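Local coordinates for protein - conserved hypothetical (PDB 4LES), which is of unknown function but folds into a compact, largely antiparallel two-sheet beta sandwich flanked by short helices, at residues T86-E92 / F112-E118; S134-E140 / K192-N198. One frame throughout, in Å; residues are numbered along the deposited sequence.

Overall arrangement
Contacts 1 and 2 each join two antiparallel strands, and each lies in a different one of the chain's two main sheets. Contact 1 pairs the two central strands of the four-stranded sheet, with its centre about 4 Å from the centre of the chain. Contact 2 belongs to the three-stranded sheet, and its centre is about 11 Å from that of contact 1. Four apolar pairs bridge the gap: Val90 CG2 to Val195 CG2 at 3.8 Å, Ile113 CG2 to Leu137 CD2 and Val115 CG1 to Val135 CG1 at 3.9 Å each, and Val87 CG2 to Val197 CG2 at 4.0 Å. The bound phosphate touches contact 1 at Arg89.

Contact 1: residues T86-E92 / F112-E118; sequences TVKRVVE and FIVVEAE. With PO4 (phosphate ion), chain E.
A beta bulge interrupts the antiparallel pairing of the two central strands in the four-stranded sheet: Lys88 and Arg89 together stand opposite the single residue Glu116. The backbone bonds give the evidence. Lys88 N donates to Glu116 O at 2.8 Å, yet the return bond from Glu116 N goes to Arg89 O, one residue further on, at 2.9 Å. Lys88 has a helix-like, negative psi (-60°), as the first residue of a classic bulge does.

The side chains at the bulge are charged. Arg89 and Glu116 lie alongside each other in a salt bridge, and the guanidinium offers its NE edge in a two-nitrogen, side-on grip: NE to Glu116 OE1 is 2.7 Å, and NH2 to Glu116 OE2 is 3.0 Å. Both oxygens lie near the guanidinium plane, but the nitrogens reach them from above the carboxylate plane, the two planes being 51° apart. CG of Arg89 sits between its backbone N and carbonyl carbon (chi1 52°), and the extended chain beyond it runs alongside Glu116. Glu71 pairs with Arg89 NH1. Arg89 NH2 further donates to O3 of the phosphate ion at 3.1 Å, and more weakly to O1. That ion probably came from the crystallisation liquor.

Lys88, whose CB points toward the partner strand, forms a second salt bridge, its NZ above the carboxylate plane of Glu118, 2.7 Å from OE1. The face with Arg89 and Glu116 is mixed, also carrying Val91 and Val114; Tyr155 of helix 149-158 meets Arg89 and Val114 and bonds Glu116 OE2 through its OH. On the other face, Val90 CG1 packs on Ile113 CG2 at 3.6 Å. A classic bulge in an antiparallel pair, its Val87, Val90, Ile113 and Val115 face packed on a second sheet, is as in a beta sandwich.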
ATOM      1  N   THR A  86      -2.670  -1.593 -10.037  1.00 38.72           N
ATOM      2  CA  THR A  86      -1.890  -0.381 -10.231  1.00 36.74           C
ATOM      3  C   THR A  86      -1.228  -0.011  -8.928  1.00 37.55           C
ATOM      4  O   THR A  86      -1.885   0.001  -7.880  1.00 40.73           O
ATOM      5  CB  THR A  86      -2.786   0.776 -10.671  1.00 40.18           C
ATOM      6  OG1 THR A  86      -3.355   0.456 -11.929  1.00 43.89           O
ATOM      7  CG2 THR A  86      -1.978   2.067 -10.818  1.00 41.67           C
ATOM      8  N   VAL A  87       0.077   0.234  -8.978  1.00 35.95           N
ATOM      9  CA  VAL A  87       0.822   0.722  -7.831  1.00 35.62           C
ATOM     10  C   VAL A  87       1.134   2.184  -8.140  1.00 35.69           C
ATOM     11  O   VAL A  87       1.786   2.503  -9.126  1.00 35.90           O
ATOM     12  CB  VAL A  87       2.098  -0.078  -7.566  1.00 37.98           C
ATOM     13  CG1 VAL A  87       2.836   0.483  -6.360  1.00 37.39           C
ATOM     14  CG2 VAL A  87       1.728  -1.530  -7.295  1.00 40.55           C
ATOM     15  N   LYS A  88       0.649   3.081  -7.301  1.00 37.87           N
ATOM     16  CA  LYS A  88       0.810   4.489  -7.597  1.00 40.23           C
ATOM     17  C   LYS A  88       2.062   5.032  -7.000  1.00 36.60           C
ATOM     18  O   LYS A  88       2.925   5.497  -7.694  1.00 41.55           O
ATOM     19  CB  LYS A  88      -0.402   5.252  -7.113  1.00 42.72           C
ATOM     20  CG  LYS A  88      -1.675   4.784  -7.784  1.00 50.73           C
ATOM     21  CD  LYS A  88      -2.870   5.525  -7.206  1.00 63.81           C
ATOM     22  CE  LYS A  88      -4.118   5.153  -7.966  1.00 76.53           C
ATOM     23  NZ  LYS A  88      -5.345   5.782  -7.395  1.00 89.34           N
ATOM     24  N   ARG A  89       2.188   4.955  -5.701  1.00 45.30           N
ATOM     25  CA  ARG A  89       3.374   5.455  -5.084  1.00 42.49           C
ATOM     26  C   ARG A  89       3.584   4.811  -3.755  1.00 39.38           C
ATOM     27  O   ARG A  89       2.695   4.137  -3.225  1.00 36.87           O
ATOM     28  CB  ARG A  89       3.288   6.956  -4.932  1.00 46.77           C
ATOM     29  CG  ARG A  89       2.037   7.433  -4.249  1.00 52.21           C
ATOM     30  CD  ARG A  89       2.014   8.983  -4.109  1.00 55.44           C
ATOM     31  NE  ARG A  89       0.925   9.263  -3.191  1.00 59.12           N
ATOM     32  CZ  ARG A  89       0.766  10.352  -2.437  1.00 59.30           C
ATOM     33  NH1 ARG A  89       1.626  11.365  -2.477  1.00 60.29           N
ATOM     34  NH2 ARG A  89      -0.290  10.410  -1.629  1.00 59.06           N
ATOM     35  N   VAL A  90       4.795   4.998  -3.240  1.00 37.49           N
ATOM     36  CA  VAL A  90       5.165   4.523  -1.923  1.00 36.71           C
ATOM     37  C   VAL A  90       5.543   5.799  -1.183  1.00 38.02           C
ATOM     38  O   VAL A  90       6.274   6.621  -1.730  1.00 38.51           O
ATOM     39  CB  VAL A  90       6.355   3.563  -1.966  1.00 37.78           C
ATOM     40  CG1 VAL A  90       6.817   3.239  -0.563  1.00 39.24           C
ATOM     41  CG2 VAL A  90       5.993   2.298  -2.738  1.00 37.20           C
ATOM     42  N   VAL A  91       5.038   5.976   0.031  1.00 37.47           N
ATOM     43  CA  VAL A  91       5.312   7.191   0.808  1.00 41.05           C
ATOM     44  C   VAL A  91       5.860   6.869   2.190  1.00 41.85           C
ATOM     45  O   VAL A  91       5.314   6.043   2.894  1.00 40.49           O
ATOM     46  CB  VAL A  91       4.024   7.997   1.005  1.00 43.72           C
ATOM     47  CG1 VAL A  91       4.296   9.276   1.797  1.00 47.41           C
ATOM     48  CG2 VAL A  91       3.440   8.345  -0.356  1.00 47.63           C
ATOM     49  N   GLU A  92       6.941   7.540   2.554  1.00 42.06           N
ATOM     50  CA  GLU A  92       7.578   7.391   3.850  1.00 43.83           C
ATOM     51  C   GLU A  92       7.141   8.586   4.654  1.00 46.59           C
ATOM     52  O   GLU A  92       7.398   9.732   4.254  1.00 46.02           O
ATOM     53  CB  GLU A  92       9.107   7.393   3.675  1.00 45.26           C
ATOM     54  CG  GLU A  92       9.898   7.346   4.964  1.00 47.22           C
ATOM     55  CD  GLU A  92      11.404   7.390   4.735  1.00 51.11           C
ATOM     56  OE1 GLU A  92      11.853   7.706   3.612  1.00 49.77           O
ATOM     57  OE2 GLU A  92      12.144   7.113   5.698  1.00 54.14           O
ATOM     58  N   PHE A 112       6.130   5.239   8.978  1.00 51.90           N
ATOM     59  CA  PHE A 112       5.077   4.549   8.278  1.00 50.56           C
ATOM     60  C   PHE A 112       5.493   4.509   6.821  1.00 48.30           C
ATOM     61  O   PHE A 112       5.923   5.533   6.275  1.00 46.43           O
ATOM     62  CB  PHE A 112       3.745   5.288   8.370  1.00 51.97           C
ATOM     63  CG  PHE A 112       3.086   5.198   9.704  1.00 53.81           C
ATOM     64  CD1 PHE A 112       2.649   3.973  10.188  1.00 56.02           C
ATOM     65  CD2 PHE A 112       2.850   6.333  10.454  1.00 59.42           C
ATOM     66  CE1 PHE A 112       2.024   3.882  11.413  1.00 60.44           C
ATOM     67  CE2 PHE A 112       2.233   6.250  11.691  1.00 62.35           C
ATOM     68  CZ  PHE A 112       1.818   5.024  12.170  1.00 62.08           C
ATOM     69  N   ILE A 113       5.419   3.338   6.201  1.00 46.19           N
ATOM     70  CA  ILE A 113       5.674   3.234   4.762  1.00 43.45           C
ATOM     71  C   ILE A 113       4.325   2.891   4.191  1.00 44.58           C
ATOM     72  O   ILE A 113       3.729   1.881   4.587  1.00 40.99           O
ATOM     73  CB  ILE A 113       6.687   2.141   4.398  1.00 42.57           C
ATOM     74  CG1 ILE A 113       8.034   2.427   5.084  1.00 46.02           C
ATOM     75  CG2 ILE A 113       6.889   2.078   2.883  1.00 42.56           C
ATOM     76  CD1 ILE A 113       8.636   3.782   4.718  1.00 45.63           C
ATOM     77  N   VAL A 114       3.807   3.765   3.333  1.00 40.34           N
ATOM     78  CA  VAL A 114       2.498   3.561   2.722  1.00 39.85           C
ATOM     79  C   VAL A 114       2.671   3.159   1.268  1.00 38.11           C
ATOM     80  O   VAL A 114       3.361   3.833   0.527  1.00 38.88           O
ATOM     81  CB  VAL A 114       1.671   4.861   2.721  1.00 42.20           C
ATOM     82  CG1 VAL A 114       0.297   4.635   2.083  1.00 42.81           C
ATOM     83  CG2 VAL A 114       1.520   5.400   4.131  1.00 43.32           C
ATOM     84  N   VAL A 115       2.094   2.036   0.874  1.00 37.63           N
ATOM     85  CA  VAL A 115       2.092   1.611  -0.535  1.00 35.82           C
ATOM     86  C   VAL A 115       0.660   1.853  -1.049  1.00 36.14           C
ATOM     87  O   VAL A 115      -0.287   1.192  -0.617  1.00 38.68           O
ATOM     88  CB  VAL A 115       2.473   0.117  -0.683  1.00 36.67           C
ATOM     89  CG1 VAL A 115       2.396  -0.326  -2.124  1.00 37.40           C
ATOM     90  CG2 VAL A 115       3.869  -0.162  -0.128  1.00 38.74           C
ATOM     91  N   GLU A 116       0.493   2.814  -1.939  1.00 35.96           N
ATOM     92  CA  GLU A 116      -0.812   3.096  -2.549  1.00 39.07           C
ATOM     93  C   GLU A 116      -0.992   2.219  -3.788  1.00 37.91           C
ATOM     94  O   GLU A 116      -0.213   2.280  -4.725  1.00 38.50           O
ATOM     95  CB  GLU A 116      -0.912   4.556  -2.964  1.00 43.24           C
ATOM     96  CG  GLU A 116      -1.004   5.508  -1.792  1.00 47.58           C
ATOM     97  CD  GLU A 116      -1.203   6.947  -2.234  1.00 56.05           C
ATOM     98  OE1 GLU A 116      -0.871   7.277  -3.404  1.00 60.69           O
ATOM     99  OE2 GLU A 116      -1.676   7.753  -1.401  1.00 63.53           O
ATOM    100  N   ALA A 117      -2.042   1.429  -3.788  1.00 38.44           N
ATOM    101  CA  ALA A 117      -2.309   0.508  -4.867  1.00 40.03           C
ATOM    102  C   ALA A 117      -3.787   0.362  -5.087  1.00 40.65           C
ATOM    103  O   ALA A 117      -4.601   0.719  -4.232  1.00 40.75           O
ATOM    104  CB  ALA A 117      -1.728  -0.855  -4.511  1.00 41.11           C
ATOM    105  N   GLU A 118      -4.146  -0.173  -6.239  1.00 41.10           N
ATOM    106  CA  GLU A 118      -5.550  -0.453  -6.524  1.00 43.37           C
ATOM    107  C   GLU A 118      -5.687  -1.626  -7.507  1.00 40.76           C
ATOM    108  O   GLU A 118      -4.756  -1.915  -8.250  1.00 38.47           O
ATOM    109  CB  GLU A 118      -6.249   0.807  -7.015  1.00 47.82           C
ATOM    110  CG  GLU A 118      -5.672   1.422  -8.269  1.00 51.99           C
ATOM    111  CD  GLU A 118      -6.356   2.744  -8.606  1.00 57.73           C
ATOM    112  OE1 GLU A 118      -6.679   3.497  -7.661  1.00 57.89           O
ATOM    113  OE2 GLU A 118      -6.559   3.027  -9.804  1.00 57.92           O
TER
HETATM  114  P   PO4 E 304       0.305  13.272   0.493  0.65 67.50           P
HETATM  115  O1  PO4 E 304       0.621  11.837   0.852  0.65 62.46           O
HETATM  116  O2  PO4 E 304       1.501  13.957  -0.113  0.65 65.60           O
HETATM  117  O3  PO4 E 304      -0.803  13.259  -0.512  0.65 70.73           O
HETATM  118  O4  PO4 E 304      -0.118  14.021   1.728  0.65 65.33           O

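Contact 2: residues S134-E140 / K192-N198; sequences SVDLVDE and KWYVVVN
Leu137 and Trp193 meet at the apolar centre, where Leu137 CG lies 3.8 Å from Trp193 CE3. With Leu137 CG opposite the backbone N (chi1 176°), both methyl groups also approach the indole. Asp139 covers one face of the same ring: its CB sits 3.6 Å from the centroid of the six-membered ring and only 10° off the normal, a CH-pi contact. Its carboxylate is engaged elsewhere, with Tyr145 OH and Asn143 N, while Lys187 O accepts from Trp193 NE1. On the same face of the sheet as Leu137, Val135 CG1 touches Val195 CG1 at 3.7 Å.

On the opposite face of the sheet, Val138 CG2 meets Val196 CG2 at 3.6 Å, and the Tyr194 ring turns its edge to Val138 O. Paired backbone bonds fix the register, Asp136 with Val196 and Val138 with Tyr194.

Polar links finish both ends. Lys192 N donates to Glu140 OE1 at 2.9 Å from well above the carboxylate plane. At the far end Asn198 N bonds Ser134 O at 2.8 Å, a water joins Ser134 N to Asn198 OD1, and Asn198 ND2 is hydrogen-bonded to Glu200 OE2. Such an antiparallel pair, with its Leu137 and Val195 face packed on strands 83-96 and 174-184, is characteristic of a beta sandwich.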
ATOM      1  N   SER A 134      -1.768 -10.144  -4.047  1.00 48.18           N
ATOM      2  CA  SER A 134      -0.955  -9.606  -2.981  1.00 47.12           C
ATOM      3  C   SER A 134      -0.065  -8.455  -3.488  1.00 41.67           C
ATOM      4  O   SER A 134       0.434  -8.473  -4.626  1.00 40.05           O
ATOM      5  CB  SER A 134      -0.032 -10.703  -2.461  1.00 50.44           C
ATOM      6  OG  SER A 134       0.821 -11.157  -3.508  1.00 50.91           O
ATOM      7  N   VAL A 135       0.113  -7.451  -2.646  1.00 40.85           N
ATOM      8  CA  VAL A 135       1.011  -6.335  -2.926  1.00 40.61           C
ATOM      9  C   VAL A 135       1.803  -6.212  -1.640  1.00 41.73           C
ATOM     10  O   VAL A 135       1.242  -5.862  -0.615  1.00 44.29           O
ATOM     11  CB  VAL A 135       0.259  -5.014  -3.232  1.00 42.49           C
ATOM     12  CG1 VAL A 135       1.250  -3.875  -3.424  1.00 40.67           C
ATOM     13  CG2 VAL A 135      -0.633  -5.146  -4.468  1.00 42.93           C
ATOM     14  N   ASP A 136       3.096  -6.523  -1.683  1.00 43.20           N
ATOM     15  CA  ASP A 136       3.928  -6.477  -0.488  1.00 43.39           C
ATOM     16  C   ASP A 136       5.176  -5.628  -0.618  1.00 43.46           C
ATOM     17  O   ASP A 136       5.786  -5.559  -1.667  1.00 43.72           O
ATOM     18  CB  ASP A 136       4.404  -7.860  -0.142  1.00 48.33           C
ATOM     19  CG  ASP A 136       3.273  -8.803   0.187  1.00 48.47           C
ATOM     20  OD1 ASP A 136       2.356  -8.438   0.949  1.00 54.59           O
ATOM     21  OD2 ASP A 136       3.324  -9.906  -0.331  1.00 50.39           O
ATOM     22  N   LEU A 137       5.519  -4.996   0.497  1.00 43.65           N
ATOM     23  CA  LEU A 137       6.721  -4.244   0.642  1.00 44.60           C
ATOM     24  C   LEU A 137       7.778  -5.264   0.987  1.00 44.70           C
ATOM     25  O   LEU A 137       7.599  -6.046   1.930  1.00 44.82           O
ATOM     26  CB  LEU A 137       6.593  -3.236   1.765  1.00 42.98           C
ATOM     27  CG  LEU A 137       7.861  -2.455   2.053  1.00 46.01           C
ATOM     28  CD1 LEU A 137       8.140  -1.471   0.914  1.00 47.53           C
ATOM     29  CD2 LEU A 137       7.706  -1.737   3.378  1.00 47.63           C
ATOM     30  N   VAL A 138       8.884  -5.255   0.246  1.00 44.79           N
ATOM     31  CA  VAL A 138       9.952  -6.240   0.452  1.00 48.69           C
ATOM     32  C   VAL A 138      11.302  -5.565   0.494  1.00 50.73           C
ATOM     33  O   VAL A 138      11.557  -4.624  -0.282  1.00 50.26           O
ATOM     34  CB  VAL A 138       9.962  -7.285  -0.663  1.00 50.99           C
ATOM     35  CG1 VAL A 138      10.991  -8.379  -0.387  1.00 55.66           C
ATOM     36  CG2 VAL A 138       8.585  -7.903  -0.804  1.00 50.18           C
ATOM     37  N   ASP A 139      12.159  -6.020   1.413  1.00 51.00           N
ATOM     38  CA  ASP A 139      13.499  -5.429   1.557  1.00 54.80           C
ATOM     39  C   ASP A 139      14.523  -6.207   0.747  1.00 57.74           C
ATOM     40  O   ASP A 139      14.164  -7.142   0.056  1.00 60.00           O
ATOM     41  CB  ASP A 139      13.897  -5.303   3.037  1.00 55.86           C
ATOM     42  CG  ASP A 139      14.040  -6.637   3.755  1.00 58.43           C
ATOM     43  OD1 ASP A 139      14.305  -7.685   3.132  1.00 56.24           O
ATOM     44  OD2 ASP A 139      13.919  -6.614   4.991  1.00 62.82           O
ATOM     45  N   GLU A 140      15.793  -5.818   0.818  1.00 61.30           N
ATOM     46  CA  GLU A 140      16.845  -6.507   0.055  1.00 67.35           C
ATOM     47  C   GLU A 140      17.145  -7.928   0.604  1.00 69.31           C
ATOM     48  O   GLU A 140      17.747  -8.735  -0.079  1.00 70.41           O
ATOM     49  CB  GLU A 140      18.117  -5.639  -0.040  1.00 72.16           C
ATOM     50  CG  GLU A 140      18.769  -5.333   1.299  1.00 74.69           C
ATOM     51  CD  GLU A 140      19.727  -4.140   1.274  1.00 79.17           C
ATOM     52  OE1 GLU A 140      19.779  -3.397   0.269  1.00 83.52           O
ATOM     53  OE2 GLU A 140      20.425  -3.931   2.289  1.00 80.54           O
ATOM     54  N   LYS A 192      17.906  -1.135   0.016  1.00 66.33           N
ATOM     55  CA  LYS A 192      17.119  -1.247  -1.209  1.00 62.59           C
ATOM     56  C   LYS A 192      15.751  -1.852  -0.852  1.00 59.48           C
ATOM     57  O   LYS A 192      15.655  -2.784  -0.030  1.00 59.49           O
ATOM     58  CB  LYS A 192      17.831  -2.101  -2.234  1.00 65.42           C
ATOM     59  CG  LYS A 192      19.157  -1.484  -2.654  1.00 70.06           C
ATOM     60  CD  LYS A 192      19.881  -2.310  -3.690  1.00 74.74           C
ATOM     61  CE  LYS A 192      21.180  -1.612  -4.053  1.00 83.59           C
ATOM     62  NZ  LYS A 192      22.018  -2.441  -4.956  1.00 93.57           N
ATOM     63  N   TRP A 193      14.702  -1.304  -1.455  1.00 52.44           N
ATOM     64  CA  TRP A 193      13.343  -1.736  -1.196  1.00 49.12           C
ATOM     65  C   TRP A 193      12.584  -1.941  -2.489  1.00 46.71           C
ATOM     66  O   TRP A 193      12.907  -1.365  -3.529  1.00 44.87           O
ATOM     67  CB  TRP A 193      12.642  -0.755  -0.240  1.00 47.78           C
ATOM     68  CG  TRP A 193      13.253  -0.807   1.127  1.00 49.80           C
ATOM     69  CD1 TRP A 193      14.439  -0.240   1.515  1.00 52.51           C
ATOM     70  CD2 TRP A 193      12.741  -1.492   2.277  1.00 48.91           C
ATOM     71  NE1 TRP A 193      14.693  -0.528   2.837  1.00 53.49           N
ATOM     72  CE2 TRP A 193      13.668  -1.293   3.330  1.00 52.21           C
ATOM     73  CE3 TRP A 193      11.585  -2.244   2.524  1.00 48.65           C
ATOM     74  CZ2 TRP A 193      13.480  -1.824   4.613  1.00 54.65           C
ATOM     75  CZ3 TRP A 193      11.394  -2.778   3.804  1.00 50.80           C
ATOM     76  CH2 TRP A 193      12.340  -2.559   4.834  1.00 54.54           C
ATOM     77  N   TYR A 194      11.580  -2.800  -2.408  1.00 47.37           N
ATOM     78  CA  TYR A 194      10.817  -3.195  -3.563  1.00 44.87           C
ATOM     79  C   TYR A 194       9.357  -3.368  -3.228  1.00 42.67           C
ATOM     80  O   TYR A 194       8.968  -3.508  -2.052  1.00 44.38           O
ATOM     81  CB  TYR A 194      11.324  -4.572  -4.050  1.00 47.04           C
ATOM     82  CG  TYR A 194      12.813  -4.661  -4.250  1.00 49.42           C
ATOM     83  CD1 TYR A 194      13.659  -4.875  -3.178  1.00 51.88           C
ATOM     84  CD2 TYR A 194      13.378  -4.523  -5.521  1.00 50.91           C
ATOM     85  CE1 TYR A 194      15.047  -4.944  -3.352  1.00 56.09           C
ATOM     86  CE2 TYR A 194      14.761  -4.611  -5.713  1.00 55.07           C
ATOM     87  CZ  TYR A 194      15.586  -4.815  -4.622  1.00 56.82           C
ATOM     88  OH  TYR A 194      16.938  -4.887  -4.782  1.00 64.22           O
ATOM     89  N   VAL A 195       8.538  -3.342  -4.267  1.00 39.70           N
ATOM     90  CA  VAL A 195       7.127  -3.701  -4.131  1.00 41.29           C
ATOM     91  C   VAL A 195       6.935  -4.955  -4.992  1.00 41.72           C
ATOM     92  O   VAL A 195       7.294  -4.957  -6.178  1.00 44.53           O
ATOM     93  CB  VAL A 195       6.163  -2.593  -4.549  1.00 42.06           C
ATOM     94  CG1 VAL A 195       4.742  -3.130  -4.529  1.00 42.16           C
ATOM     95  CG2 VAL A 195       6.282  -1.398  -3.593  1.00 44.27           C
ATOM     96  N   VAL A 196       6.434  -6.032  -4.376  1.00 44.43           N
ATOM     97  CA  VAL A 196       6.198  -7.287  -5.095  1.00 45.58           C
ATOM     98  C   VAL A 196       4.695  -7.496  -5.293  1.00 44.06           C
ATOM     99  O   VAL A 196       3.901  -7.468  -4.334  1.00 41.58           O
ATOM    100  CB  VAL A 196       6.846  -8.513  -4.397  1.00 47.13           C
ATOM    101  CG1 VAL A 196       6.477  -9.804  -5.108  1.00 48.57           C
ATOM    102  CG2 VAL A 196       8.359  -8.340  -4.356  1.00 49.61           C
ATOM    103  N   VAL A 197       4.317  -7.701  -6.548  1.00 41.77           N
ATOM    104  CA  VAL A 197       2.931  -7.869  -6.900  1.00 42.78           C
ATOM    105  C   VAL A 197       2.637  -9.302  -7.374  1.00 44.27           C
ATOM    106  O   VAL A 197       3.250  -9.819  -8.329  1.00 43.69           O
ATOM    107  CB  VAL A 197       2.503  -6.840  -7.961  1.00 42.49           C
ATOM    108  CG1 VAL A 197       1.071  -7.086  -8.410  1.00 42.48           C
ATOM    109  CG2 VAL A 197       2.632  -5.417  -7.401  1.00 42.63           C
ATOM    110  N   ASN A 198       1.719  -9.926  -6.649  1.00 43.39           N
ATOM    111  CA  ASN A 198       1.231 -11.267  -6.927  1.00 46.31           C
ATOM    112  C   ASN A 198       2.350 -12.281  -6.944  1.00 49.92           C
ATOM    113  O   ASN A 198       2.252 -13.262  -7.646  1.00 53.35           O
ATOM    114  CB  ASN A 198       0.549 -11.270  -8.292  1.00 44.66           C
ATOM    115  CG  ASN A 198      -0.349 -12.469  -8.469  1.00 48.28           C
ATOM    116  OD1 ASN A 198      -1.023 -12.888  -7.534  1.00 49.06           O
ATOM    117  ND2 ASN A 198      -0.355 -13.030  -9.656  1.00 49.10           N
TER
HETATM  118  O   HOH W   1       3.229 -10.191  -3.763  1.00 49.60           O
HETATM  119  O   HOH W   2      -1.413 -12.973  -4.812  1.00 56.71           O